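Local coordinates for Serine/threonine protein phosphatase Stp1 (Streptococcus agalactiae, PDB 2PK0) that removes phosphate from phosphoserine and phosphothreonine in proteins, probably as a metal-dependent phosphatase of the PP2C family with magnesium in its active site, at residues 20-25 with 237-241; 42-48 with 99-104. All coordinates share one frame; numbering follows the deposited sequence.

Contact 1 of 2, residues 20-25 with 237-241; sequences NNQDFI and NITVA
Asn237 packs its side chain against the loop 20-22 and the first residue of strand 23-29. CB sits against the carboxylate of Asp23, with OD2 3.3 Å away, and CG lies 3.4 Å from Asn21 OD1, the two amide planes being turned 46° apart. With CG anti to the carbonyl carbon (chi1 -53°), OD1 and ND2 come to lie beside the backbone of residues 20-22. OD1 accepts from Gln22 N at 2.9 Å, the donor standing above the carbonyl plane, while ND2 gives a hydrogen bond to Asn20 O (3.1 Å) and another to Ile14 O. The loop is also braced by Asn21: its OD1 accepts from Asp23 N in an Asx turn, and its ND2 is hydrogen-bonded to Thr12 OG1. Both carboxylate oxygens of Asp23 find partners. OD2 lies 2.9 Å from Thr239 OG1, which also meets Thr12 OG1, and Asp23 OD2 is hydrogen-bonded to Ser196 OG. Two waters reach Asp23 OD1: water 1 also contacts Asn237 O, and water 2, a ligand of the magnesium held by Gly42 O, also contacts Asn237 OD1. Farther along, contacts turn apolar, Ile25 CD1 meeting Ala241 CB at 3.7 Å. Strands 23-25 and 238-241 run nearly parallel, at 18° with axes 7.6 Å apart, and belong to different sheets: this is the face-to-face packing of the PP2C beta-sandwich, at the end that holds the metal centre.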
# COMPACT_ATOMS: atom_id res chain seq x y z
N ASN A 20 11.18 -2.45 15.58
CA ASN A 20 11.66 -1.72 14.43
C ASN A 20 10.53 -1.62 13.42
O ASN A 20 9.91 -2.62 13.05
CB ASN A 20 12.87 -2.44 13.84
CG ASN A 20 13.57 -1.63 12.79
OD1 ASN A 20 14.18 -2.17 11.89
ND2 ASN A 20 13.46 -0.33 12.90
N ASN A 21 10.25 -0.39 13.00
CA ASN A 21 9.22 -0.12 12.00
C ASN A 21 9.84 0.01 10.62
O ASN A 21 10.41 1.05 10.31
CB ASN A 21 8.49 1.18 12.35
CG ASN A 21 7.22 1.40 11.52
OD1 ASN A 21 6.92 0.63 10.61
ND2 ASN A 21 6.48 2.44 11.86
N GLN A 22 9.72 -1.02 9.78
CA GLN A 22 10.28 -0.94 8.43
C GLN A 22 9.22 -0.56 7.38
O GLN A 22 9.45 -0.69 6.17
CB GLN A 22 10.97 -2.26 8.04
CG GLN A 22 11.97 -2.79 9.07
CD GLN A 22 12.69 -4.04 8.58
OE1 GLN A 22 12.06 -5.07 8.27
NE2 GLN A 22 14.02 -3.95 8.50
N ASP A 23 8.06 -0.10 7.84
CA ASP A 23 7.07 0.46 6.92
C ASP A 23 7.40 1.93 6.74
O ASP A 23 7.92 2.56 7.67
CB ASP A 23 5.66 0.36 7.49
CG ASP A 23 5.05 -1.04 7.41
OD1 ASP A 23 5.63 -1.96 6.79
OD2 ASP A 23 3.96 -1.22 8.00
N PHE A 24 7.11 2.48 5.56
CA PHE A 24 7.13 3.95 5.35
C PHE A 24 5.89 4.45 4.61
O PHE A 24 5.42 3.79 3.69
CB PHE A 24 8.41 4.39 4.62
CG PHE A 24 8.89 5.78 5.02
CD1 PHE A 24 9.52 5.99 6.24
CD2 PHE A 24 8.72 6.86 4.17
CE1 PHE A 24 9.97 7.26 6.61
CE2 PHE A 24 9.17 8.13 4.53
CZ PHE A 24 9.79 8.33 5.75
N ILE A 25 5.36 5.60 5.00
CA ILE A 25 4.21 6.22 4.32
C ILE A 25 4.32 7.76 4.23
O ILE A 25 4.81 8.42 5.16
CB ILE A 25 2.88 5.80 4.99
CG1 ILE A 25 1.69 5.96 4.05
CG2 ILE A 25 2.65 6.56 6.28
CD1 ILE A 25 0.37 5.57 4.69
N ASN A 237 4.43 -4.43 11.81
CA ASN A 237 4.22 -3.00 11.62
C ASN A 237 2.89 -2.76 10.91
O ASN A 237 2.57 -3.45 9.96
CB ASN A 237 5.34 -2.40 10.78
CG ASN A 237 6.72 -2.70 11.33
OD1 ASN A 237 7.66 -2.93 10.56
ND2 ASN A 237 6.87 -2.67 12.65
N ILE A 238 2.12 -1.80 11.41
CA ILE A 238 0.82 -1.46 10.83
C ILE A 238 0.92 -0.07 10.24
O ILE A 238 1.46 0.82 10.89
CB ILE A 238 -0.24 -1.38 11.90
CG1 ILE A 238 -0.00 -2.47 12.94
CG2 ILE A 238 -1.58 -1.48 11.28
CD1 ILE A 238 -0.54 -2.12 14.31
N THR A 239 0.43 0.12 9.02
CA THR A 239 0.58 1.39 8.32
C THR A 239 -0.60 1.59 7.40
O THR A 239 -0.90 0.72 6.60
CB THR A 239 1.89 1.41 7.51
OG1 THR A 239 3.00 1.46 8.43
CG2 THR A 239 1.97 2.63 6.63
N VAL A 240 -1.32 2.71 7.57
CA VAL A 240 -2.58 2.91 6.86
C VAL A 240 -2.72 4.32 6.27
O VAL A 240 -2.44 5.32 6.95
CB VAL A 240 -3.83 2.63 7.78
CG1 VAL A 240 -5.10 2.55 6.97
CG2 VAL A 240 -3.68 1.34 8.56
N ALA A 241 -3.12 4.40 5.00
CA ALA A 241 -3.62 5.65 4.44
C ALA A 241 -5.12 5.55 4.23
O ALA A 241 -5.61 4.60 3.60
CB ALA A 241 -2.96 5.95 3.13
O HOH W 1 4.24 -4.19 7.59
O HOH W 2 7.57 -3.62 7.66

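Contact 2 of 2, residues 42-48 with 99-104; sequences GMGGHRA and YKGMGT. With MG (magnesium ion), chain E.
Met43 and Gly103 form the close-knit part of this contact, an antiparallel hydrogen-bonded pair in which Met43 N donates to Gly103 O at 2.7 Å. The return bond, from Gly103 N to Met43 O, is weak. One step along, Gly42 and Thr104 make a non-hydrogen-bonded pair whose CA atoms lie 3.9 Å apart, and Gly42 CA rests on Gly103 O in a CA-H...O contact. Met43 CG, held between its own backbone N and carbonyl carbon (chi1 61°), comes within 3.4 Å of Gly103 O. Beyond the strands, Ala48 stands at the start of helix 48-64, and its CB touches both Tyr99 CD2 (3.7 Å) and Met102 SD (4.0 Å). The bent chain of Met102 also brings SD close to Ala48 O, and the Met102 side chain packs as well on Ile90 and Leu93 of helix 72-96.

The loose side is the turn region. Lys100 and Gly101, at the centre of a type II turn from Tyr99 to Met102, are solvent-exposed, as are Gly45 and His46. Here His46 O merely approaches the edge of the Tyr99 ring. At the opposite end of the segment, Gly42 O binds magnesium at 2.0 Å; four waters and Asp41 OD1 complete six ligands. The run Asp41 to His46 reads Asp-Gly-Met-Gly-Gly-His, the metal-binding signature motif of PP2C phosphatases.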
# COMPACT_ATOMS: atom_id res chain seq x y z
N GLY A 42 8.90 -2.45 3.86
CA GLY A 42 10.23 -3.00 3.67
C GLY A 42 10.52 -4.31 4.39
O GLY A 42 9.88 -4.63 5.40
N MET A 43 11.47 -5.08 3.86
CA MET A 43 11.96 -6.28 4.51
C MET A 43 13.50 -6.34 4.45
O MET A 43 14.13 -5.71 3.60
CB MET A 43 11.36 -7.52 3.84
CG MET A 43 11.71 -7.65 2.37
SD MET A 43 10.98 -9.10 1.56
CE MET A 43 12.11 -9.36 0.19
N GLY A 44 14.09 -7.09 5.37
CA GLY A 44 15.55 -7.25 5.40
C GLY A 44 16.10 -6.90 6.76
O GLY A 44 15.70 -5.89 7.35
N GLY A 45 17.02 -7.73 7.26
CA GLY A 45 17.61 -7.57 8.60
C GLY A 45 18.39 -6.28 8.81
O GLY A 45 18.81 -5.66 7.83
N HIS A 46 18.58 -5.90 10.07
CA HIS A 46 19.19 -4.62 10.52
C HIS A 46 19.28 -3.45 9.52
O HIS A 46 20.33 -3.20 8.90
CB HIS A 46 20.54 -4.82 11.27
CG HIS A 46 21.29 -6.06 10.87
ND1 HIS A 46 21.97 -6.17 9.67
CD2 HIS A 46 21.50 -7.22 11.53
CE1 HIS A 46 22.54 -7.36 9.60
NE2 HIS A 46 22.27 -8.02 10.72
N ARG A 47 18.14 -2.77 9.38
CA ARG A 47 17.95 -1.50 8.65
C ARG A 47 17.84 -1.54 7.12
O ARG A 47 17.67 -0.50 6.49
CB ARG A 47 18.88 -0.36 9.14
CG ARG A 47 18.79 -0.15 10.66
CD ARG A 47 19.01 1.27 11.08
NE ARG A 47 17.91 2.15 10.67
CZ ARG A 47 16.77 2.31 11.34
NH1 ARG A 47 16.55 1.65 12.48
NH2 ARG A 47 15.85 3.15 10.87
N ALA A 48 17.90 -2.73 6.52
CA ALA A 48 17.73 -2.86 5.07
C ALA A 48 16.27 -2.67 4.66
O ALA A 48 15.98 -2.21 3.56
CB ALA A 48 18.24 -4.20 4.56
N TYR A 99 23.60 -6.16 2.41
CA TYR A 99 22.23 -6.09 2.92
C TYR A 99 21.46 -7.32 2.47
O TYR A 99 20.95 -7.37 1.34
CB TYR A 99 21.51 -4.83 2.45
CG TYR A 99 21.94 -3.55 3.13
CD1 TYR A 99 22.38 -2.46 2.38
CD2 TYR A 99 21.90 -3.42 4.51
CE1 TYR A 99 22.75 -1.28 2.99
CE2 TYR A 99 22.28 -2.24 5.12
CZ TYR A 99 22.71 -1.17 4.35
OH TYR A 99 23.09 0.01 4.94
N LYS A 100 21.39 -8.30 3.37
CA LYS A 100 20.74 -9.56 3.07
C LYS A 100 19.24 -9.39 2.88
O LYS A 100 18.54 -9.02 3.82
CB LYS A 100 21.01 -10.57 4.19
CG LYS A 100 22.46 -10.64 4.66
CD LYS A 100 23.39 -11.12 3.55
CE LYS A 100 24.63 -11.82 4.12
NZ LYS A 100 25.17 -11.10 5.31
N GLY A 101 18.77 -9.63 1.66
CA GLY A 101 17.33 -9.68 1.37
C GLY A 101 16.59 -8.35 1.45
O GLY A 101 15.48 -8.28 1.97
N MET A 102 17.22 -7.29 0.95
CA MET A 102 16.62 -5.97 0.94
C MET A 102 15.52 -5.86 -0.10
O MET A 102 15.70 -6.29 -1.25
CB MET A 102 17.67 -4.91 0.63
CG MET A 102 17.12 -3.52 0.53
SD MET A 102 18.32 -2.32 1.04
CE MET A 102 18.89 -1.80 -0.52
N GLY A 103 14.39 -5.29 0.31
CA GLY A 103 13.29 -5.10 -0.60
C GLY A 103 12.09 -4.47 0.05
O GLY A 103 12.00 -4.42 1.28
N THR A 104 11.15 -3.99 -0.76
CA THR A 104 9.93 -3.43 -0.23
C THR A 104 8.68 -3.73 -1.06
O THR A 104 8.78 -3.93 -2.26
CB THR A 104 10.06 -1.91 -0.01
OG1 THR A 104 8.82 -1.41 0.50
CG2 THR A 104 10.39 -1.19 -1.30
MG MG E . 8.22 -5.15 6.45
O HOH W 3 8.13 -7.29 5.69
O HOH W 4 9.28 -6.01 7.66
O HOH W 5 6.50 -6.07 7.45
O HOH W 2 7.57 -3.62 7.66

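In the fold
Contact 1 joins the two sheets of the sandwich, whereas contact 2 lies within one of them and is nested in the chain loop that contact 1 closes. Their centres are 14 Å apart, yet Gln22 couples them directly: its O lies 3.0 Å from Gly42 N, as befits neighbouring strands, and its NE2 lies 2.8 Å from Gly44 O, both probable hydrogen bonds. The magnesium centre is shared as well. Water 2 links the magnesium on Gly42 to Asp23, whose nearest side-chain atom is about 4 Å from that same ion, so it acts through water, not as a direct ligand. Asp41, next to Gly42, bridges to a second magnesium bound also by Asp197 and by Asp236, which directly precedes Asn237.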